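Local coordinates for protein aromatic-amino-acid:2-oxoglutarate transaminase (Candida albicans, PDB 6HND) that probably transfers amino groups between aromatic amino acids and 2-oxo acids, using pyridoxal 5'-phosphate as its cofactor, at residues 255-267 with 318-330. Residues are numbered along the deposited sequence; the frame is centred on the assembly and turned at random.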
loop_
_atom_site.group_PDB
_atom_site.type_symbol
_atom_site.label_atom_id
_atom_site.label_comp_id
_atom_site.label_asym_id
_atom_site.label_seq_id
_atom_site.Cartn_x
_atom_site.Cartn_y
_atom_site.Cartn_z
ATOM N N GLY B 255 -9.552 24.150 -11.422
ATOM C CA GLY B 255 -10.869 23.693 -11.915
ATOM C C GLY B 255 -10.972 23.681 -13.434
ATOM O O GLY B 255 -12.022 23.277 -13.918
ATOM N N PHE B 256 -9.928 24.075 -14.182
ATOM C CA PHE B 256 -9.960 24.137 -15.671
ATOM C C PHE B 256 -10.003 22.730 -16.283
ATOM O O PHE B 256 -9.590 21.741 -15.646
ATOM C CB PHE B 256 -8.774 24.924 -16.235
ATOM C CG PHE B 256 -8.781 26.405 -15.933
ATOM C CD1 PHE B 256 -9.855 27.196 -16.293
ATOM C CD2 PHE B 256 -7.700 27.013 -15.317
ATOM C CE1 PHE B 256 -9.870 28.553 -16.013
ATOM C CE2 PHE B 256 -7.711 28.375 -15.044
ATOM C CZ PHE B 256 -8.797 29.144 -15.392
ATOM N N THR B 257 -10.553 22.649 -17.486
ATOM C CA THR B 257 -10.715 21.406 -18.270
ATOM C C THR B 257 -10.236 21.652 -19.696
ATOM O O THR B 257 -10.760 22.593 -20.347
ATOM C CB THR B 257 -12.157 20.907 -18.280
ATOM O OG1 THR B 257 -12.502 20.614 -16.935
ATOM C CG2 THR B 257 -12.347 19.674 -19.135
ATOM N N GLN B 258 -9.268 20.852 -20.145
ATOM C CA GLN B 258 -8.682 20.964 -21.501
ATOM C C GLN B 258 -9.721 20.439 -22.487
ATOM O O GLN B 258 -10.239 19.328 -22.249
ATOM C CB GLN B 258 -7.367 20.184 -21.607
ATOM C CG GLN B 258 -6.224 20.779 -20.806
ATOM C CD GLN B 258 -5.035 19.850 -20.772
ATOM O OE1 GLN B 258 -4.942 18.886 -21.536
ATOM N NE2 GLN B 258 -4.108 20.138 -19.884
ATOM N N SER B 259 -10.016 21.227 -23.524
ATOM C CA SER B 259 -10.843 20.832 -24.693
ATOM C C SER B 259 -10.187 19.650 -25.413
ATOM O O SER B 259 -8.946 19.457 -25.275
ATOM C CB SER B 259 -11.016 21.989 -25.645
ATOM O OG SER B 259 -9.813 22.223 -26.363
ATOM N N LEU B 260 -10.970 18.918 -26.203
ATOM C CA LEU B 260 -10.428 17.863 -27.091
ATOM C C LEU B 260 -9.349 18.476 -27.993
ATOM O O LEU B 260 -8.268 17.894 -28.067
ATOM C CB LEU B 260 -11.560 17.234 -27.895
ATOM C CG LEU B 260 -11.135 16.201 -28.939
ATOM C CD1 LEU B 260 -10.262 15.093 -28.329
ATOM C CD2 LEU B 260 -12.371 15.627 -29.634
ATOM N N GLU B 261 -9.581 19.653 -28.578
ATOM C CA GLU B 261 -8.632 20.207 -29.577
ATOM C C GLU B 261 -7.331 20.645 -28.867
ATOM O O GLU B 261 -6.237 20.448 -29.441
ATOM C CB GLU B 261 -9.360 21.228 -30.464
ATOM C CG GLU B 261 -9.316 22.669 -29.999
ATOM C CD GLU B 261 -9.885 23.636 -31.037
ATOM O OE1 GLU B 261 -9.330 24.753 -31.172
ATOM O OE2 GLU B 261 -10.882 23.260 -31.716
ATOM N N PHE B 262 -7.432 21.146 -27.635
ATOM C CA PHE B 262 -6.261 21.483 -26.781
ATOM C C PHE B 262 -5.437 20.214 -26.494
ATOM O O PHE B 262 -4.214 20.230 -26.634
ATOM C CB PHE B 262 -6.737 22.194 -25.511
ATOM C CG PHE B 262 -5.628 22.780 -24.685
ATOM C CD1 PHE B 262 -4.848 21.973 -23.866
ATOM C CD2 PHE B 262 -5.349 24.133 -24.740
ATOM C CE1 PHE B 262 -3.828 22.517 -23.092
ATOM C CE2 PHE B 262 -4.324 24.674 -23.981
ATOM C CZ PHE B 262 -3.553 23.863 -23.174
ATOM N N ARG B 263 -6.097 19.112 -26.140
ATOM C CA ARG B 263 -5.412 17.819 -25.870
ATOM C C ARG B 263 -4.688 17.314 -27.125
ATOM O O ARG B 263 -3.591 16.752 -26.973
ATOM C CB ARG B 263 -6.392 16.766 -25.364
ATOM C CG ARG B 263 -6.972 17.071 -23.993
ATOM C CD ARG B 263 -8.293 16.345 -23.775
ATOM N NE ARG B 263 -8.987 16.972 -22.675
ATOM C CZ ARG B 263 -9.047 16.493 -21.442
ATOM N NH1 ARG B 263 -8.537 15.309 -21.140
ATOM N NH2 ARG B 263 -9.685 17.185 -20.518
ATOM N N LYS B 264 -5.251 17.503 -28.323
ATOM C CA LYS B 264 -4.585 17.037 -29.564
ATOM C C LYS B 264 -3.280 17.800 -29.713
ATOM O O LYS B 264 -2.305 17.170 -30.098
ATOM C CB LYS B 264 -5.489 17.187 -30.786
ATOM C CG LYS B 264 -6.716 16.281 -30.750
ATOM C CD LYS B 264 -7.390 16.078 -32.095
ATOM C CE LYS B 264 -8.842 15.678 -31.941
ATOM N NZ LYS B 264 -9.366 15.088 -33.191
ATOM N N LYS B 265 -3.267 19.098 -29.398
ATOM C CA LYS B 265 -2.048 19.927 -29.552
ATOM C C LYS B 265 -0.989 19.511 -28.521
ATOM O O LYS B 265 0.165 19.490 -28.876
ATOM C CB LYS B 265 -2.394 21.414 -29.458
ATOM C CG LYS B 265 -3.362 21.918 -30.518
ATOM C CD LYS B 265 -3.259 23.410 -30.685
ATOM C CE LYS B 265 -4.595 24.112 -30.619
ATOM N NZ LYS B 265 -5.413 23.824 -31.814
ATOM N N ILE B 266 -1.374 19.251 -27.271
ATOM C CA ILE B 266 -0.450 18.780 -26.194
ATOM C C ILE B 266 0.129 17.434 -26.627
ATOM O O ILE B 266 1.341 17.277 -26.529
ATOM C CB ILE B 266 -1.170 18.678 -24.831
ATOM C CG1 ILE B 266 -1.649 20.036 -24.304
ATOM C CG2 ILE B 266 -0.289 17.960 -23.813
ATOM C CD1 ILE B 266 -0.531 21.035 -24.061
ATOM N N TYR B 267 -0.702 16.511 -27.120
ATOM C CA TYR B 267 -0.258 15.161 -27.560
ATOM C C TYR B 267 0.761 15.303 -28.696
ATOM O O TYR B 267 1.863 14.658 -28.635
ATOM C CB TYR B 267 -1.433 14.273 -27.975
ATOM C CG TYR B 267 -0.980 12.876 -28.304
ATOM C CD1 TYR B 267 -0.688 11.981 -27.295
ATOM C CD2 TYR B 267 -0.796 12.459 -29.607
ATOM C CE1 TYR B 267 -0.224 10.705 -27.566
ATOM C CE2 TYR B 267 -0.360 11.177 -29.898
ATOM C CZ TYR B 267 -0.055 10.304 -28.872
ATOM O OH TYR B 267 0.388 9.040 -29.110
ATOM N N ASN B 318 -21.258 13.401 -25.337
ATOM C CA ASN B 318 -21.292 14.881 -25.411
ATOM C C ASN B 318 -20.764 15.516 -24.123
ATOM O O ASN B 318 -20.292 16.652 -24.227
ATOM C CB ASN B 318 -22.692 15.352 -25.799
ATOM C CG ASN B 318 -23.130 14.724 -27.112
ATOM O OD1 ASN B 318 -22.471 14.904 -28.132
ATOM N ND2 ASN B 318 -24.190 13.933 -27.083
ATOM N N HIS B 319 -20.806 14.843 -22.967
ATOM C CA HIS B 319 -20.416 15.481 -21.679
ATOM C C HIS B 319 -18.954 15.157 -21.349
ATOM O O HIS B 319 -18.166 16.102 -21.138
ATOM C CB HIS B 319 -21.409 15.102 -20.588
ATOM C CG HIS B 319 -22.742 15.717 -20.844
ATOM N ND1 HIS B 319 -23.138 16.893 -20.238
ATOM C CD2 HIS B 319 -23.730 15.361 -21.697
ATOM C CE1 HIS B 319 -24.339 17.217 -20.679
ATOM N NE2 HIS B 319 -24.726 16.290 -21.582
ATOM N N LEU B 320 -18.615 13.874 -21.342
ATOM C CA LEU B 320 -17.267 13.361 -20.990
ATOM C C LEU B 320 -16.231 13.938 -21.958
ATOM O O LEU B 320 -16.401 13.791 -23.135
ATOM C CB LEU B 320 -17.316 11.832 -21.034
ATOM C CG LEU B 320 -16.339 11.122 -20.104
ATOM C CD1 LEU B 320 -16.589 11.537 -18.656
ATOM C CD2 LEU B 320 -16.446 9.609 -20.271
ATOM N N THR B 321 -15.199 14.610 -21.478
ATOM C CA THR B 321 -14.096 15.053 -22.357
ATOM C C THR B 321 -13.134 13.886 -22.533
ATOM O O THR B 321 -12.791 13.261 -21.540
ATOM C CB THR B 321 -13.379 16.286 -21.818
ATOM O OG1 THR B 321 -14.384 17.236 -21.440
ATOM C CG2 THR B 321 -12.398 16.813 -22.843
ATOM N N PRO B 322 -12.711 13.543 -23.782
ATOM C CA PRO B 322 -11.778 12.452 -24.024
ATOM C C PRO B 322 -10.483 12.510 -23.214
ATOM O O PRO B 322 -9.964 13.596 -23.016
ATOM C CB PRO B 322 -11.444 12.590 -25.504
ATOM C CG PRO B 322 -12.708 13.156 -26.104
ATOM C CD PRO B 322 -13.175 14.131 -25.054
ATOM N N SER B 323 -10.021 11.319 -22.796
ATOM C CA SER B 323 -8.708 11.047 -22.169
ATOM C C SER B 323 -7.617 11.150 -23.236
ATOM O O SER B 323 -7.886 10.814 -24.409
ATOM C CB SER B 323 -8.704 9.670 -21.488
ATOM O OG SER B 323 -7.385 9.223 -21.160
ATOM N N TYR B 324 -6.417 11.545 -22.815
ATOM C CA TYR B 324 -5.161 11.391 -23.594
ATOM C C TYR B 324 -4.991 9.948 -24.100
ATOM O O TYR B 324 -4.295 9.781 -25.110
ATOM C CB TYR B 324 -3.967 11.902 -22.776
ATOM C CG TYR B 324 -3.825 13.410 -22.821
ATOM C CD1 TYR B 324 -3.166 14.026 -23.882
ATOM C CD2 TYR B 324 -4.385 14.222 -21.849
ATOM C CE1 TYR B 324 -3.007 15.401 -23.940
ATOM C CE2 TYR B 324 -4.244 15.602 -21.896
ATOM C CZ TYR B 324 -3.565 16.194 -22.952
ATOM O OH TYR B 324 -3.441 17.545 -23.042
ATOM N N LEU B 325 -5.574 8.944 -23.446
ATOM C CA LEU B 325 -5.515 7.521 -23.906
ATOM C C LEU B 325 -6.122 7.432 -25.312
ATOM O O LEU B 325 -5.689 6.570 -26.113
ATOM C CB LEU B 325 -6.307 6.609 -22.958
ATOM C CG LEU B 325 -5.723 6.303 -21.569
ATOM C CD1 LEU B 325 -6.664 5.384 -20.796
ATOM C CD2 LEU B 325 -4.326 5.694 -21.636
ATOM N N GLU B 326 -7.140 8.255 -25.563
ATOM C CA GLU B 326 -7.964 8.187 -26.790
ATOM C C GLU B 326 -7.142 8.745 -27.958
ATOM O O GLU B 326 -7.485 8.404 -29.075
ATOM C CB GLU B 326 -9.304 8.891 -26.573
ATOM C CG GLU B 326 -10.160 8.122 -25.591
ATOM C CD GLU B 326 -11.415 8.820 -25.102
ATOM O OE1 GLU B 326 -12.314 8.973 -25.898
ATOM O OE2 GLU B 326 -11.492 9.159 -23.906
ATOM N N LEU B 327 -6.099 9.530 -27.681
ATOM C CA LEU B 327 -5.185 10.103 -28.695
ATOM C C LEU B 327 -3.963 9.216 -28.888
ATOM O O LEU B 327 -3.349 9.286 -29.961
ATOM C CB LEU B 327 -4.752 11.494 -28.223
ATOM C CG LEU B 327 -5.906 12.454 -27.939
ATOM C CD1 LEU B 327 -5.379 13.828 -27.615
ATOM C CD2 LEU B 327 -6.848 12.519 -29.134
ATOM N N ASP B 328 -3.602 8.463 -27.851
ATOM C CA ASP B 328 -2.335 7.695 -27.748
ATOM C C ASP B 328 -2.410 6.498 -28.700
ATOM O O ASP B 328 -3.428 5.764 -28.669
ATOM C CB ASP B 328 -2.081 7.275 -26.293
ATOM C CG ASP B 328 -0.686 6.750 -26.018
ATOM O OD1 ASP B 328 0.235 7.029 -26.845
ATOM O OD2 ASP B 328 -0.524 6.110 -24.955
ATOM N N THR B 329 -1.388 6.350 -29.534
ATOM C CA THR B 329 -1.199 5.202 -30.462
ATOM C C THR B 329 -0.013 4.321 -30.027
ATOM O O THR B 329 0.047 3.184 -30.524
ATOM C CB THR B 329 -1.036 5.716 -31.898
ATOM O OG1 THR B 329 0.054 6.639 -31.948
ATOM C CG2 THR B 329 -2.299 6.380 -32.409
ATOM N N THR B 330 0.872 4.790 -29.124
ATOM C CA THR B 330 2.186 4.144 -28.840
ATOM C C THR B 330 2.367 3.776 -27.364
ATOM O O THR B 330 3.327 3.072 -27.077
ATOM C CB THR B 330 3.330 5.074 -29.243
ATOM O OG1 THR B 330 3.252 6.222 -28.389
ATOM C CG2 THR B 330 3.259 5.462 -30.705
HETATM O O HOH W 1 2.877 8.680 -29.454
#
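Tyr324 reaches across to Gln258 and lies against Arg263. Its OH donates a hydrogen bond to Gln258 OE1 over 2.5 Å, the oxygen sitting at the edge of the phenol in the ring plane, while amide and ring stand nearly perpendicular, 89° apart. One ring face takes a CH-pi contact from Arg263 CB, 4.2 Å from the Tyr324 centroid, and Ile266 CG2 packs against CE1. The Arg263 chain, extended from CG to NE, runs on to Thr321, whose CG2 covers one face of its guanidinium, 3.4 Å from Arg263 NE. Side-on, Arg263 grips one atom with two nitrogens, since Gln258 O accepts from Arg263 NE at 2.7 Å and from NH2; only the NH2 bond lies in the carbonyl plane, NE approaching 54° above it.

Farther along the helix, Tyr267 has CG anti to its backbone N (chi1 -175°), which carries the ring over Leu327. Leu327 CB lies over the face of the Tyr267 ring, 4.2 Å from its centroid, a second CH-pi contact. A water bridges Tyr267 OH and Thr330 OG1. At the start of the helix, Leu260 CD1 packs on Pro322 CG at 3.8 Å.

Bonds within each segment shape its backbone. Ser259 OG N-caps helix 260-272 by accepting from Phe262 N at 2.9 Å, Ser323 OG forms an ST turn with Leu325 N, and Asp328 OD1 an Asx turn with Thr330 N. Farther out, Glu279 takes hydrogen bonds from Ser323 OG and Tyr324 N, and Thr249 OG1 bonds Arg263 NH2. The contact thus ties the crossover helix 260-272, which connects parallel strands 243-246 and 276-280, to the loop leading into strand 333-338; these three strands belong to the seven-stranded mixed sheet of the large domain typical of class-I, fold-type I aminotransferases.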